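Local coordinates for glutathione transferase (PDB 4F0C), which probably conjugates glutathione to electrophilic compounds or otherwise handles glutathione-linked substrates, as a Ure2p-like glutathione transferase of a wood-degrading fungus, at residues A[5-19]-A[25-39]. Residues are numbered along the deposited sequence; the frame is centred on the assembly and turned at random.
Sequences KQFTLFNHQVGPNGW and LRELGLSFETVYVNL. With GDS (oxidized glutathione disulfide), chain B; SO4 (sulfate ion), chain D; SO4 (sulfate ion), chain G.
Tyr36 and Gln13 meet as a flat stack: the amide plane of Gln13 lies 7° from the phenol ring. Traced outward from CB, the Tyr36 side chain meets its partners in order. CB lies beside both the OE1 and the NE2 of Gln13, and CG sits 3.5 Å from Gln13 CD. CD1 lies against His12 C and Gln13 N, CD2 against Gln13 NE2. Gln13 CG lies over the ring centre in a CH-pi contact, almost on the ring normal and above CE2 and CZ, while Thr34 CG2 lies against the opposite face, offset toward its rim. CE1 approaches Asn11 CB, and OH ends 3.5 Å from Trp19 CH2, at the indole edge. A bend in Gln13 at chi2 (96°) turns its amide back over the CB–CG end of the ring.

Between strands 7-11 and 32-36 the backbones run parallel, 28° apart, in register from Phe7–Phe32 to Asn11–Tyr36. Joined by helix 18-28, they form the beta-alpha-beta unit that opens the thioredoxin-like domain of glutathione transferases, with 32-36 as an edge strand. The hydrogen bond from Leu9 N to Glu33 O is practically straight at the hydrogen, and Val37 N to Asn11 O closes the series.

On the side of the sheet carrying Thr8 and Phe10, Thr8 OG1 donates to the anti lone pair of Glu33 OE1 (2.6 Å); the hydroxyl also pairs with His64. Phe7, on the other side, rests against Leu25 of the helix, its CD2 3.8 Å from Leu25 CD2.

Beyond the strands, Leu39 CD1 sits 3.5 Å from the His12 ring centroid, over the face. His12 ND1 accepts Gly15 N in the ring plane (3.1 Å), tying down the loop whose Gly15, Pro16 and Asn17 line the pocket of oxidized glutathione.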
loop_
_atom_site.group_PDB
_atom_site.type_symbol
_atom_site.label_atom_id
_atom_site.label_comp_id
_atom_site.label_asym_id
_atom_site.label_seq_id
_atom_site.Cartn_x
_atom_site.Cartn_y
_atom_site.Cartn_z
ATOM N N LYS A 5 23.462 7.404 17.652
ATOM C CA LYS A 5 22.692 6.184 17.500
ATOM C C LYS A 5 22.651 5.798 16.033
ATOM O O LYS A 5 22.946 6.621 15.165
ATOM C CB LYS A 5 21.296 6.393 18.063
ATOM C CG LYS A 5 21.302 6.714 19.572
ATOM C CD LYS A 5 19.858 6.711 20.145
ATOM C CE LYS A 5 19.849 6.816 21.700
ATOM N NZ LYS A 5 18.444 6.543 22.162
ATOM N N GLN A 6 22.306 4.544 15.755
ATOM C CA GLN A 6 22.342 4.089 14.385
ATOM C C GLN A 6 21.344 4.792 13.479
ATOM O O GLN A 6 21.685 5.163 12.372
ATOM C CB GLN A 6 22.125 2.579 14.262
ATOM C CG GLN A 6 22.135 2.124 12.772
ATOM C CD GLN A 6 22.378 0.633 12.612
ATOM O OE1 GLN A 6 22.368 -0.112 13.597
ATOM N NE2 GLN A 6 22.602 0.189 11.369
ATOM N N PHE A 7 20.101 4.920 13.939
ATOM C CA PHE A 7 19.014 5.401 13.094
ATOM C C PHE A 7 18.432 6.684 13.636
ATOM O O PHE A 7 18.393 6.893 14.859
ATOM C CB PHE A 7 17.875 4.355 13.036
ATOM C CG PHE A 7 18.307 3.019 12.476
ATOM C CD1 PHE A 7 18.503 2.850 11.100
ATOM C CD2 PHE A 7 18.541 1.945 13.334
ATOM C CE1 PHE A 7 18.882 1.583 10.570
ATOM C CE2 PHE A 7 18.923 0.706 12.848
ATOM C CZ PHE A 7 19.111 0.514 11.447
ATOM N N THR A 8 17.979 7.538 12.721
ATOM C CA THR A 8 17.015 8.580 13.069
ATOM C C THR A 8 15.686 8.133 12.497
ATOM O O THR A 8 15.564 7.880 11.278
ATOM C CB THR A 8 17.361 9.962 12.479
ATOM O OG1 THR A 8 18.597 10.404 13.019
ATOM C CG2 THR A 8 16.283 11.002 12.816
ATOM N N LEU A 9 14.695 8.010 13.374
ATOM C CA LEU A 9 13.332 7.721 12.943
ATOM C C LEU A 9 12.512 9.004 13.032
ATOM O O LEU A 9 12.324 9.550 14.116
ATOM C CB LEU A 9 12.682 6.642 13.836
ATOM C CG LEU A 9 11.187 6.353 13.579
ATOM C CD1 LEU A 9 10.902 5.887 12.133
ATOM C CD2 LEU A 9 10.627 5.313 14.605
ATOM N N PHE A 10 12.020 9.489 11.899
ATOM C CA PHE A 10 11.106 10.608 11.922
ATOM C C PHE A 10 9.718 10.027 12.175
ATOM O O PHE A 10 9.225 9.193 11.413
ATOM C CB PHE A 10 11.160 11.395 10.606
ATOM C CG PHE A 10 12.493 12.071 10.362
ATOM C CD1 PHE A 10 12.794 13.280 10.978
ATOM C CD2 PHE A 10 13.437 11.495 9.517
ATOM C CE1 PHE A 10 14.001 13.922 10.751
ATOM C CE2 PHE A 10 14.658 12.139 9.273
ATOM C CZ PHE A 10 14.940 13.344 9.912
ATOM N N ASN A 11 9.130 10.447 13.288
ATOM C CA ASN A 11 7.906 9.862 13.779
ATOM C C ASN A 11 6.892 10.976 14.077
ATOM O O ASN A 11 7.162 12.170 13.870
ATOM C CB ASN A 11 8.245 9.027 15.044
ATOM C CG ASN A 11 7.230 7.910 15.324
ATOM O OD1 ASN A 11 6.194 7.822 14.674
ATOM N ND2 ASN A 11 7.534 7.061 16.298
ATOM N N HIS A 12 5.717 10.587 14.562
ATOM C CA HIS A 12 4.721 11.527 15.063
ATOM C C HIS A 12 4.059 10.870 16.276
ATOM O O HIS A 12 3.906 9.638 16.301
ATOM C CB HIS A 12 3.646 11.837 14.002
ATOM C CG HIS A 12 2.765 12.988 14.376
ATOM N ND1 HIS A 12 1.459 12.827 14.781
ATOM C CD2 HIS A 12 3.023 14.317 14.468
ATOM C CE1 HIS A 12 0.936 14.007 15.076
ATOM N NE2 HIS A 12 1.869 14.927 14.897
ATOM N N GLN A 13 3.684 11.678 17.269
ATOM C CA GLN A 13 3.135 11.158 18.508
ATOM C C GLN A 13 1.750 10.541 18.304
ATOM O O GLN A 13 1.451 9.482 18.860
ATOM C CB GLN A 13 3.083 12.256 19.594
ATOM C CG GLN A 13 4.446 12.876 19.959
ATOM C CD GLN A 13 4.731 14.170 19.202
ATOM O OE1 GLN A 13 4.320 14.341 18.046
ATOM N NE2 GLN A 13 5.428 15.092 19.858
ATOM N N VAL A 14 0.903 11.200 17.515
ATOM C CA VAL A 14 -0.481 10.747 17.362
ATOM C C VAL A 14 -0.650 9.779 16.183
ATOM O O VAL A 14 -1.316 8.751 16.314
ATOM C CB VAL A 14 -1.449 11.927 17.171
ATOM C CG1 VAL A 14 -2.883 11.403 16.983
ATOM C CG2 VAL A 14 -1.377 12.878 18.373
ATOM N N GLY A 15 -0.056 10.106 15.040
ATOM C CA GLY A 15 -0.247 9.302 13.830
ATOM C C GLY A 15 0.306 7.891 13.994
ATOM O O GLY A 15 1.361 7.699 14.601
ATOM N N PRO A 16 -0.405 6.886 13.461
ATOM C CA PRO A 16 0.027 5.511 13.784
ATOM C C PRO A 16 1.293 5.056 13.097
ATOM O O PRO A 16 2.043 4.274 13.675
ATOM C CB PRO A 16 -1.175 4.657 13.301
ATOM C CG PRO A 16 -2.344 5.588 13.494
ATOM C CD PRO A 16 -1.803 6.924 13.007
ATOM N N ASN A 17 1.547 5.505 11.862
ATOM C CA ASN A 17 2.432 4.735 10.997
ATOM C C ASN A 17 3.897 4.581 11.417
ATOM O O ASN A 17 4.501 3.530 11.195
ATOM C CB ASN A 17 2.332 5.259 9.560
ATOM C CG ASN A 17 1.022 4.880 8.928
ATOM O OD1 ASN A 17 0.675 3.702 8.903
ATOM N ND2 ASN A 17 0.253 5.860 8.511
ATOM N N GLY A 18 4.492 5.614 11.997
ATOM C CA GLY A 18 5.884 5.457 12.398
ATOM C C GLY A 18 6.076 4.421 13.499
ATOM O O GLY A 18 7.189 3.924 13.706
ATOM N N TRP A 19 5.005 4.108 14.226
ATOM C CA TRP A 19 5.119 3.196 15.388
ATOM C C TRP A 19 5.374 1.749 14.973
ATOM O O TRP A 19 5.909 0.975 15.758
ATOM C CB TRP A 19 3.892 3.341 16.327
ATOM C CG TRP A 19 3.932 4.730 16.918
ATOM C CD1 TRP A 19 3.220 5.838 16.496
ATOM C CD2 TRP A 19 4.833 5.198 17.948
ATOM N NE1 TRP A 19 3.602 6.943 17.236
ATOM C CE2 TRP A 19 4.581 6.578 18.131
ATOM C CE3 TRP A 19 5.794 4.573 18.758
ATOM C CZ2 TRP A 19 5.287 7.356 19.068
ATOM C CZ3 TRP A 19 6.491 5.358 19.703
ATOM C CH2 TRP A 19 6.237 6.730 19.833
ATOM N N LEU A 25 12.300 -1.788 15.607
ATOM C CA LEU A 25 13.620 -1.399 16.114
ATOM C C LEU A 25 13.795 -1.884 17.565
ATOM O O LEU A 25 14.868 -2.370 17.934
ATOM C CB LEU A 25 13.809 0.120 16.034
ATOM C CG LEU A 25 13.947 0.695 14.611
ATOM C CD1 LEU A 25 13.884 2.214 14.675
ATOM C CD2 LEU A 25 15.244 0.254 13.942
ATOM N N ARG A 26 12.741 -1.753 18.378
ATOM C CA ARG A 26 12.809 -2.245 19.764
ATOM C C ARG A 26 12.947 -3.764 19.813
ATOM O O ARG A 26 13.712 -4.279 20.616
ATOM C CB ARG A 26 11.598 -1.801 20.589
ATOM C CG ARG A 26 11.538 -0.301 20.826
ATOM C CD ARG A 26 10.344 0.148 21.721
ATOM N NE ARG A 26 10.200 1.587 21.531
ATOM C CZ ARG A 26 10.871 2.515 22.204
ATOM N NH1 ARG A 26 11.675 2.182 23.211
ATOM N NH2 ARG A 26 10.708 3.794 21.878
ATOM N N GLU A 27 12.182 -4.473 18.976
ATOM C CA GLU A 27 12.256 -5.947 18.914
ATOM C C GLU A 27 13.676 -6.423 18.604
ATOM O O GLU A 27 14.149 -7.411 19.167
ATOM C CB GLU A 27 11.303 -6.509 17.830
ATOM C CG GLU A 27 9.816 -6.450 18.187
ATOM C CD GLU A 27 9.359 -7.565 19.146
ATOM O OE1 GLU A 27 10.189 -8.171 19.842
ATOM O OE2 GLU A 27 8.144 -7.842 19.192
ATOM N N LEU A 28 14.348 -5.719 17.699
ATOM C CA LEU A 28 15.703 -6.103 17.283
ATOM C C LEU A 28 16.799 -5.522 18.166
ATOM O O LEU A 28 17.972 -5.834 17.977
ATOM C CB LEU A 28 15.958 -5.715 15.807
ATOM C CG LEU A 28 15.317 -6.677 14.798
ATOM C CD1 LEU A 28 15.232 -6.061 13.372
ATOM C CD2 LEU A 28 16.073 -8.016 14.787
ATOM N N GLY A 29 16.431 -4.665 19.116
ATOM C CA GLY A 29 17.418 -4.097 20.021
ATOM C C GLY A 29 18.333 -3.074 19.345
ATOM O O GLY A 29 19.446 -2.837 19.800
ATOM N N LEU A 30 17.859 -2.465 18.264
ATOM C CA LEU A 30 18.659 -1.511 17.482
ATOM C C LEU A 30 18.607 -0.101 18.081
ATOM O O LEU A 30 17.605 0.284 18.680
ATOM C CB LEU A 30 18.143 -1.485 16.037
ATOM C CG LEU A 30 18.413 -2.785 15.251
ATOM C CD1 LEU A 30 17.571 -2.914 13.950
ATOM C CD2 LEU A 30 19.912 -2.899 14.943
ATOM N N SER A 31 19.674 0.678 17.919
ATOM C CA SER A 31 19.715 2.006 18.537
ATOM C C SER A 31 19.120 3.085 17.623
ATOM O O SER A 31 19.388 3.118 16.420
ATOM C CB SER A 31 21.138 2.370 18.968
ATOM O OG SER A 31 21.966 2.511 17.836
ATOM N N PHE A 32 18.324 3.984 18.185
ATOM C CA PHE A 32 17.679 4.990 17.343
ATOM C C PHE A 32 17.263 6.215 18.130
ATOM O O PHE A 32 16.852 6.108 19.287
ATOM C CB PHE A 32 16.475 4.415 16.551
ATOM C CG PHE A 32 15.272 3.983 17.407
ATOM C CD1 PHE A 32 15.250 2.731 18.048
ATOM C CD2 PHE A 32 14.143 4.795 17.502
ATOM C CE1 PHE A 32 14.130 2.311 18.807
ATOM C CE2 PHE A 32 13.026 4.395 18.245
ATOM C CZ PHE A 32 13.015 3.143 18.896
ATOM N N GLU A 33 17.393 7.379 17.508
ATOM C CA GLU A 33 16.785 8.574 18.069
ATOM C C GLU A 33 15.453 8.777 17.347
ATOM O O GLU A 33 15.271 8.343 16.194
ATOM C CB GLU A 33 17.672 9.798 17.894
ATOM C CG GLU A 33 17.841 10.190 16.471
ATOM C CD GLU A 33 18.345 11.626 16.289
ATOM O OE1 GLU A 33 18.627 11.984 15.134
ATOM O OE2 GLU A 33 18.451 12.391 17.271
ATOM N N THR A 34 14.519 9.405 18.043
ATOM C CA THR A 34 13.212 9.710 17.473
ATOM C C THR A 34 13.074 11.200 17.357
ATOM O O THR A 34 13.298 11.920 18.313
ATOM C CB THR A 34 12.073 9.148 18.328
ATOM O OG1 THR A 34 12.178 7.724 18.332
ATOM C CG2 THR A 34 10.711 9.521 17.722
ATOM N N VAL A 35 12.720 11.651 16.157
ATOM C CA VAL A 35 12.439 13.056 15.914
ATOM C C VAL A 35 10.965 13.188 15.538
ATOM O O VAL A 35 10.527 12.639 14.513
ATOM C CB VAL A 35 13.288 13.596 14.749
ATOM C CG1 VAL A 35 12.885 15.051 14.453
ATOM C CG2 VAL A 35 14.795 13.484 15.065
ATOM N N TYR A 36 10.196 13.879 16.371
ATOM C CA TYR A 36 8.798 14.133 16.054
ATOM C C TYR A 36 8.677 15.349 15.147
ATOM O O TYR A 36 9.039 16.470 15.522
ATOM C CB TYR A 36 7.962 14.315 17.322
ATOM C CG TYR A 36 7.920 13.080 18.191
ATOM C CD1 TYR A 36 7.353 11.886 17.721
ATOM C CD2 TYR A 36 8.444 13.102 19.488
ATOM C CE1 TYR A 36 7.324 10.738 18.527
ATOM C CE2 TYR A 36 8.414 11.971 20.294
ATOM C CZ TYR A 36 7.853 10.800 19.816
ATOM O OH TYR A 36 7.836 9.691 20.631
ATOM N N VAL A 37 8.163 15.103 13.953
ATOM C CA VAL A 37 7.973 16.129 12.945
ATOM C C VAL A 37 6.651 16.779 13.269
ATOM O O VAL A 37 5.646 16.101 13.495
ATOM C CB VAL A 37 7.905 15.496 11.550
ATOM C CG1 VAL A 37 7.726 16.568 10.490
ATOM C CG2 VAL A 37 9.164 14.683 11.288
ATOM N N ASN A 38 6.629 18.095 13.334
ATOM C CA ASN A 38 5.389 18.729 13.722
ATOM C C ASN A 38 4.503 19.132 12.539
ATOM O O ASN A 38 4.777 20.090 11.809
ATOM C CB ASN A 38 5.636 19.870 14.691
ATOM C CG ASN A 38 4.705 21.012 14.460
ATOM O OD1 ASN A 38 5.107 22.017 13.897
ATOM N ND2 ASN A 38 3.437 20.841 14.818
ATOM N N LEU A 39 3.427 18.372 12.373
ATOM C CA LEU A 39 2.552 18.483 11.213
ATOM C C LEU A 39 1.724 19.787 11.212
ATOM O O LEU A 39 1.267 20.238 10.158
ATOM C CB LEU A 39 1.659 17.238 11.132
ATOM C CG LEU A 39 2.378 15.891 11.341
ATOM C CD1 LEU A 39 1.404 14.702 11.343
ATOM C CD2 LEU A 39 3.511 15.653 10.330
HETATM N N1 GDS B . 1.679 4.836 3.319
HETATM C CA1 GDS B . 2.403 5.759 4.274
HETATM C C1 GDS B . 3.294 4.943 5.292
HETATM O OE1 GDS B . 2.893 3.808 5.689
HETATM O OE2 GDS B . 4.411 5.450 5.598
HETATM C CB1 GDS B . 1.407 6.659 5.086
HETATM C CG1 GDS B . 2.165 7.600 6.051
HETATM C CD1 GDS B . 1.189 8.548 6.671
HETATM O O1 GDS B . -0.014 8.546 6.468
HETATM N N2 GDS B . 1.767 9.460 7.531
HETATM C CA2 GDS B . 0.964 10.494 8.215
HETATM C C2 GDS B . 1.451 11.869 7.826
HETATM O O2 GDS B . 2.663 12.095 7.759
HETATM C CB2 GDS B . 1.158 10.419 9.747
HETATM S SG2 GDS B . 0.324 8.956 10.402
HETATM N N3 GDS B . 0.511 12.821 7.649
HETATM C CA3 GDS B . 0.920 14.159 7.323
HETATM C C3 GDS B . 0.085 14.717 6.176
HETATM O OE3 GDS B . 0.156 15.943 5.942
HETATM O OE4 GDS B . -0.555 13.874 5.519
HETATM N N4 GDS B . -2.639 7.417 6.564
HETATM C CA4 GDS B . -3.143 6.383 5.649
HETATM C C4 GDS B . -2.192 5.153 5.728
HETATM O OE5 GDS B . -1.612 4.912 6.818
HETATM O OE6 GDS B . -2.091 4.483 4.680
HETATM C C5 GDS B . -3.503 8.246 7.235
HETATM O O5 GDS B . -4.729 8.184 7.129
HETATM C CA5 GDS B . -2.905 9.281 8.179
HETATM N N5 GDS B . -3.798 10.469 8.285
HETATM C CB5 GDS B . -2.730 8.612 9.547
HETATM S SG5 GDS B . -1.691 9.652 10.644
HETATM C CA6 GDS B . -3.943 13.677 5.683
HETATM C C6 GDS B . -5.435 13.493 5.192
HETATM O OE7 GDS B . -5.954 14.405 4.512
HETATM O OE8 GDS B . -6.003 12.425 5.508
HETATM N N6 GDS B . -3.263 14.680 4.864
HETATM C CB6 GDS B . -3.999 14.065 7.191
HETATM C CG6 GDS B . -4.332 12.874 8.103
HETATM C CD6 GDS B . -3.316 11.752 7.931
HETATM O O6 GDS B . -2.148 11.892 7.550
HETATM S S SO4 D . 16.121 9.780 21.716
HETATM O O1 SO4 D . 15.014 9.633 20.771
HETATM O O2 SO4 D . 16.312 11.209 21.926
HETATM O O3 SO4 D . 15.768 9.134 22.979
HETATM O O4 SO4 D . 17.375 9.200 21.243
HETATM S S SO4 G . 0.550 17.982 15.444
HETATM O O1 SO4 G . -0.078 17.682 14.156
HETATM O O2 SO4 G . 0.393 19.404 15.728
HETATM O O3 SO4 G . -0.105 17.199 16.487
HETATM O O4 SO4 G . 1.974 17.650 15.394
HETATM O O HOH W 1 17.988 3.638 21.155
HETATM O O HOH W 2 21.966 -0.097 16.405
HETATM O O HOH W 3 9.751 6.434 18.076
HETATM O O HOH W 4 5.072 16.579 16.475
#